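Local coordinates for salmonella typhimurium DB7155 bacteriophage DET7 tailspike (Bacteriophage, PDB 2V5I), which probably binds the O-antigen of Salmonella lipopolysaccharide as the phage's receptor-binding tailspike and cleaves it, as its P22 relative does, at residues T249-G254 / V281-V286; L328-L333 / T350-A355. All coordinates share one frame; numbering follows the deposited sequence.

In the fold
Contacts 1 and 2 are successive pieces of one parallel beta-helix, their centres about 10 Å apart. Along the chain they come in series: contact 1 is finished at V286 before contact 2 opens at L328. What joins them is the pairing of strand 280-283 with strand 323-330, where A282 N and S284 N reach the carbonyl oxygens of L328 and M330, probably as hydrogen bonds. The four segments therefore lie in the order 249-254, 281-286, 328-333, 350-355, each a strand end running into a turn. Both contacts also touch a second subunit, so this face of the helix lies against a neighbour in the trimeric spike.

Contact 1. Residues T249-G254 / V281-V286; sequences TSWRAG and VALSPV
T249-W251 and V281-L283 run side by side as parallel strands, their axes 4.7 Å apart at closest approach and only 6° off each other, with T249 opposite V281, S250 opposite A282 and W251 opposite L283. S250 grips the neighbouring strand at both ends: its N donates to V281 O and its O accepts from L283 N at 2.8 Å. R252 N then bonds to L283 O, and where the chains turn, V286 N meets A253 O at 2.9 Å in an almost straight bond (179° at the hydrogen). R252 and S284 both have positive phi, so the two segments bend alike as they leave the strands.

On the face carrying T249, W251, V281 and L283, the T249 and V281 side chains lie alongside each other, while those of W251 and L283 cross at about a right angle. L283 CB sits in the indole plane at its edge, 3.7 Å from W251 CD1. The extended R252 side chain lays its CD over one face of that indole, 3.4 Å above the plane. A water then ties W251 NE1 (2.9 Å) and R252 NE to S284 OG, which is also hydrogen-bonded to N331 ND2, while a second links S250 OG, A253 N and L283 O. R252 NH1 bonds to Y224, and the indole meets H223 and Y224 edge-to-face.

W251 and L283 also pack on S240 of a second subunit. Such in-register stacking of equivalent strands and turns on successive coils is characteristic of the right-handed parallel beta-helix of P22-type tailspikes.

Contact 2. Residues L328-L333 / T350-A355; sequences LVMNSL and TVQDCA
M330 and Q352 meet with their side chains crossing at a slant, on the same side of a parallel strand pair. Q352 CG lies between its own N and carbonyl carbon (chi1 56°), which brings it to 3.6 Å from M330 CG. Beyond CG the glutamine chain is extended, and its NE2 points almost straight at M330 SD, a weak hydrogen bond of 3.5 Å with 173° at the hydrogen. The methionine bends at its last torsion, leaving CE about as near to Q352 CG as to NE2. Further back on this face L328 slants across T350: its CD1 reaches T350 CG2 at 3.6 Å and also approaches Q352 NE2, so one methyl touches both neighbours.

In the backbone between them, V329 N donates to T350 O and V329 O accepts from Q352 N, two good bonds that fix L328 opposite T350 and V329 opposite V351, with the strand axes 4.7 Å apart at closest approach. The strands belong to adjacent coils of the parallel beta-helix, and V329 and V351 point to the face opposite M330 and Q352.

At the turn the fit is less regular. N331 and D353 both have positive phi, and N331 N makes a weak, bent bond to D353 O. C354 SG lies beside its own backbone N (chi1 -69°), 4.1 Å from V329 CG1; S332 OG comes within 3.1 Å of that sulphur, and S332 N makes a long, weak bond to it. Past them A355 CB packs on L333 CD1 at 4.0 Å. N331 OD1 hydrogen-bonds to Y378 OH, and the D353 carboxylate forms a salt bridge with K403. From a second subunit, N348 bonds to T350 OG1 and Y345 packs on Q352 and D353.

Contact 1. Residues T249-G254 / V281-V286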
loop_
_atom_site.group_PDB
_atom_site.type_symbol
_atom_site.label_atom_id
_atom_site.label_comp_id
_atom_site.label_asym_id
_atom_site.label_seq_id
_atom_site.Cartn_x
_atom_site.Cartn_y
_atom_site.Cartn_z
ATOM N N THR A 249 4.458 -9.673 -12.791
ATOM C CA THR A 249 4.617 -10.823 -11.911
ATOM C C THR A 249 5.602 -11.780 -12.557
ATOM O O THR A 249 5.561 -11.997 -13.769
ATOM C CB THR A 249 3.266 -11.551 -11.719
ATOM O OG1 THR A 249 2.326 -10.670 -11.082
ATOM C CG2 THR A 249 3.432 -12.848 -10.903
ATOM N N SER A 250 6.511 -12.342 -11.736
ATOM C CA SER A 250 7.331 -13.498 -12.080
ATOM C C SER A 250 7.018 -14.658 -11.177
ATOM O O SER A 250 6.944 -14.493 -9.985
ATOM C CB SER A 250 8.834 -13.177 -11.948
ATOM O OG SER A 250 9.687 -14.334 -11.919
ATOM N N TRP A 251 6.862 -15.839 -11.771
ATOM C CA TRP A 251 6.605 -17.090 -11.018
ATOM C C TRP A 251 7.648 -18.175 -11.398
ATOM O O TRP A 251 7.937 -18.426 -12.601
ATOM C CB TRP A 251 5.229 -17.628 -11.348
ATOM C CG TRP A 251 4.825 -18.934 -10.656
ATOM C CD1 TRP A 251 4.629 -19.172 -9.335
ATOM C CD2 TRP A 251 4.523 -20.145 -11.336
ATOM N NE1 TRP A 251 4.216 -20.473 -9.137
ATOM C CE2 TRP A 251 4.115 -21.080 -10.365
ATOM C CE3 TRP A 251 4.494 -20.497 -12.680
ATOM C CZ2 TRP A 251 3.720 -22.383 -10.711
ATOM C CZ3 TRP A 251 4.104 -21.787 -13.032
ATOM C CH2 TRP A 251 3.689 -22.701 -12.035
ATOM N N ARG A 252 8.221 -18.787 -10.375
ATOM C CA ARG A 252 9.184 -19.898 -10.475
ATOM C C ARG A 252 10.400 -19.606 -11.370
ATOM O O ARG A 252 10.900 -20.461 -12.090
ATOM C CB ARG A 252 8.467 -21.183 -10.916
ATOM C CG ARG A 252 7.599 -21.797 -9.826
ATOM C CD ARG A 252 6.980 -23.121 -10.251
ATOM N NE ARG A 252 6.194 -23.682 -9.129
ATOM C CZ ARG A 252 5.514 -24.814 -9.206
ATOM N NH1 ARG A 252 5.501 -25.511 -10.315
ATOM N NH2 ARG A 252 4.821 -25.243 -8.155
ATOM N N ALA A 253 10.953 -18.410 -11.235
ATOM C CA ALA A 253 12.234 -18.065 -11.897
ATOM C C ALA A 253 13.309 -18.997 -11.379
ATOM O O ALA A 253 13.452 -19.246 -10.193
ATOM C CB ALA A 253 12.617 -16.623 -11.593
ATOM N N GLY A 254 14.079 -19.536 -12.324
ATOM C CA GLY A 254 15.258 -20.369 -11.973
ATOM C C GLY A 254 16.326 -19.594 -11.261
ATOM O O GLY A 254 17.114 -20.214 -10.506
ATOM N N VAL A 281 5.270 -8.357 -8.334
ATOM C CA VAL A 281 5.090 -9.546 -7.494
ATOM C C VAL A 281 6.031 -10.624 -7.960
ATOM O O VAL A 281 6.113 -10.896 -9.163
ATOM C CB VAL A 281 3.652 -10.081 -7.639
ATOM C CG1 VAL A 281 3.493 -11.299 -6.766
ATOM C CG2 VAL A 281 2.622 -8.989 -7.225
ATOM N N ALA A 282 6.825 -11.199 -7.016
ATOM C CA ALA A 282 7.669 -12.384 -7.337
ATOM C C ALA A 282 7.179 -13.542 -6.502
ATOM O O ALA A 282 7.105 -13.439 -5.282
ATOM C CB ALA A 282 9.147 -12.126 -7.087
ATOM N N LEU A 283 6.891 -14.688 -7.157
ATOM C CA LEU A 283 6.334 -15.877 -6.506
ATOM C C LEU A 283 7.277 -17.073 -6.787
ATOM O O LEU A 283 7.662 -17.327 -7.954
ATOM C CB LEU A 283 4.944 -16.190 -7.088
ATOM C CG LEU A 283 3.868 -15.132 -6.902
ATOM C CD1 LEU A 283 2.629 -15.685 -7.545
ATOM C CD2 LEU A 283 3.658 -14.805 -5.508
ATOM N N SER A 284 7.685 -17.771 -5.722
ATOM C CA SER A 284 8.488 -18.996 -5.790
ATOM C C SER A 284 9.762 -18.920 -6.648
ATOM O O SER A 284 10.027 -19.882 -7.364
ATOM C CB SER A 284 7.606 -20.128 -6.288
ATOM O OG SER A 284 6.490 -20.296 -5.385
ATOM N N PRO A 285 10.552 -17.836 -6.582
ATOM C CA PRO A 285 11.866 -17.889 -7.280
ATOM C C PRO A 285 12.844 -18.801 -6.536
ATOM O O PRO A 285 12.787 -18.926 -5.330
ATOM C CB PRO A 285 12.372 -16.450 -7.217
ATOM C CG PRO A 285 11.819 -16.001 -5.937
ATOM C CD PRO A 285 10.413 -16.562 -5.853
ATOM N N VAL A 286 13.683 -19.462 -7.314
ATOM C CA VAL A 286 14.747 -20.319 -6.765
ATOM C C VAL A 286 15.782 -19.509 -5.968
ATOM O O VAL A 286 16.283 -19.969 -4.922
ATOM C CB VAL A 286 15.355 -21.212 -7.859
ATOM C CG1 VAL A 286 16.546 -21.995 -7.311
ATOM C CG2 VAL A 286 14.337 -22.129 -8.453
HETATM O O HOH W 1 9.888 -16.017 -9.598
HETATM O O HOH W 2 4.805 -22.103 -6.827
#

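Contact 2. Residues L328-L333 / T350-A355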
loop_
_atom_site.group_PDB
_atom_site.type_symbol
_atom_site.label_atom_id
_atom_site.label_comp_id
_atom_site.label_asym_id
_atom_site.label_seq_id
_atom_site.Cartn_x
_atom_site.Cartn_y
_atom_site.Cartn_z
ATOM N N LEU A 328 5.708 -7.250 -3.659
ATOM C CA LEU A 328 5.271 -8.435 -2.892
ATOM C C LEU A 328 6.101 -9.639 -3.318
ATOM O O LEU A 328 6.340 -9.821 -4.518
ATOM C CB LEU A 328 3.798 -8.746 -3.158
ATOM C CG LEU A 328 3.200 -10.070 -2.628
ATOM C CD1 LEU A 328 3.201 -10.106 -1.146
ATOM C CD2 LEU A 328 1.785 -10.306 -3.203
ATOM N N VAL A 329 6.622 -10.378 -2.330
ATOM C CA VAL A 329 7.348 -11.614 -2.610
ATOM C C VAL A 329 6.773 -12.733 -1.730
ATOM O O VAL A 329 6.567 -12.523 -0.545
ATOM C CB VAL A 329 8.859 -11.482 -2.336
ATOM C CG1 VAL A 329 9.591 -12.798 -2.617
ATOM C CG2 VAL A 329 9.521 -10.315 -3.146
ATOM N N MET A 330 6.601 -13.924 -2.322
ATOM C CA MET A 330 6.217 -15.092 -1.527
ATOM C C MET A 330 6.914 -16.356 -2.008
ATOM O O MET A 330 7.159 -16.530 -3.209
ATOM C CB MET A 330 4.699 -15.297 -1.640
ATOM C CG MET A 330 3.900 -14.166 -1.074
ATOM S SD MET A 330 2.116 -14.514 -1.100
ATOM C CE MET A 330 2.083 -15.951 -0.034
ATOM N N ASN A 331 7.299 -17.182 -1.030
ATOM C CA ASN A 331 7.845 -18.524 -1.264
ATOM C C ASN A 331 9.188 -18.572 -2.003
ATOM O O ASN A 331 9.486 -19.543 -2.664
ATOM C CB ASN A 331 6.818 -19.436 -1.935
ATOM C CG ASN A 331 7.146 -20.892 -1.764
ATOM O OD1 ASN A 331 7.600 -21.319 -0.672
ATOM N ND2 ASN A 331 6.850 -21.705 -2.800
ATOM N N SER A 332 10.041 -17.579 -1.821
ATOM C CA SER A 332 11.402 -17.619 -2.385
ATOM C C SER A 332 12.236 -18.674 -1.664
ATOM O O SER A 332 12.059 -18.937 -0.495
ATOM C CB SER A 332 12.095 -16.249 -2.315
ATOM O OG SER A 332 12.130 -15.797 -0.970
ATOM N N LEU A 333 13.088 -19.353 -2.408
ATOM C CA LEU A 333 14.020 -20.309 -1.802
ATOM C C LEU A 333 15.311 -19.648 -1.327
ATOM O O LEU A 333 15.949 -20.169 -0.386
ATOM C CB LEU A 333 14.249 -21.476 -2.753
ATOM C CG LEU A 333 15.061 -22.646 -2.220
ATOM C CD1 LEU A 333 14.433 -23.328 -1.038
ATOM C CD2 LEU A 333 15.277 -23.679 -3.331
ATOM N N THR A 350 6.109 -6.133 1.053
ATOM C CA THR A 350 5.448 -7.264 1.718
ATOM C C THR A 350 6.166 -8.550 1.278
ATOM O O THR A 350 6.154 -8.927 0.096
ATOM C CB THR A 350 3.941 -7.321 1.343
ATOM O OG1 THR A 350 3.308 -6.063 1.729
ATOM C CG2 THR A 350 3.276 -8.515 2.049
ATOM N N VAL A 351 6.879 -9.185 2.213
ATOM C CA VAL A 351 7.526 -10.465 1.979
ATOM C C VAL A 351 6.871 -11.449 2.954
ATOM O O VAL A 351 6.906 -11.234 4.168
ATOM C CB VAL A 351 9.053 -10.368 2.222
ATOM C CG1 VAL A 351 9.684 -11.713 1.990
ATOM C CG2 VAL A 351 9.687 -9.350 1.307
ATOM N N GLN A 352 6.309 -12.533 2.446
ATOM C CA GLN A 352 5.574 -13.440 3.322
ATOM C C GLN A 352 5.779 -14.882 2.891
ATOM O O GLN A 352 5.753 -15.192 1.702
ATOM C CB GLN A 352 4.109 -13.045 3.481
ATOM C CG GLN A 352 3.322 -12.925 2.298
ATOM C CD GLN A 352 1.966 -12.106 2.411
ATOM O OE1 GLN A 352 1.613 -11.359 3.392
ATOM N NE2 GLN A 352 1.217 -12.265 1.371
ATOM N N ASP A 353 6.063 -15.747 3.866
ATOM C CA ASP A 353 6.070 -17.230 3.627
ATOM C C ASP A 353 7.175 -17.603 2.671
ATOM O O ASP A 353 6.909 -18.306 1.677
ATOM C CB ASP A 353 4.690 -17.731 3.124
ATOM C CG ASP A 353 4.472 -19.251 3.332
ATOM O OD1 ASP A 353 5.181 -19.867 4.136
ATOM O OD2 ASP A 353 3.543 -19.793 2.704
ATOM N N CYS A 354 8.395 -17.159 2.990
ATOM C CA CYS A 354 9.604 -17.476 2.186
ATOM C C CYS A 354 10.381 -18.596 2.849
ATOM O O CYS A 354 10.468 -18.699 4.089
ATOM C CB CYS A 354 10.522 -16.290 1.933
ATOM S SG CYS A 354 9.756 -15.056 0.808
ATOM N N ALA A 355 10.842 -19.546 2.031
ATOM C CA ALA A 355 11.622 -20.665 2.558
ATOM C C ALA A 355 12.966 -20.273 3.149
ATOM O O ALA A 355 13.405 -20.878 4.123
ATOM C CB ALA A 355 11.829 -21.718 1.487
#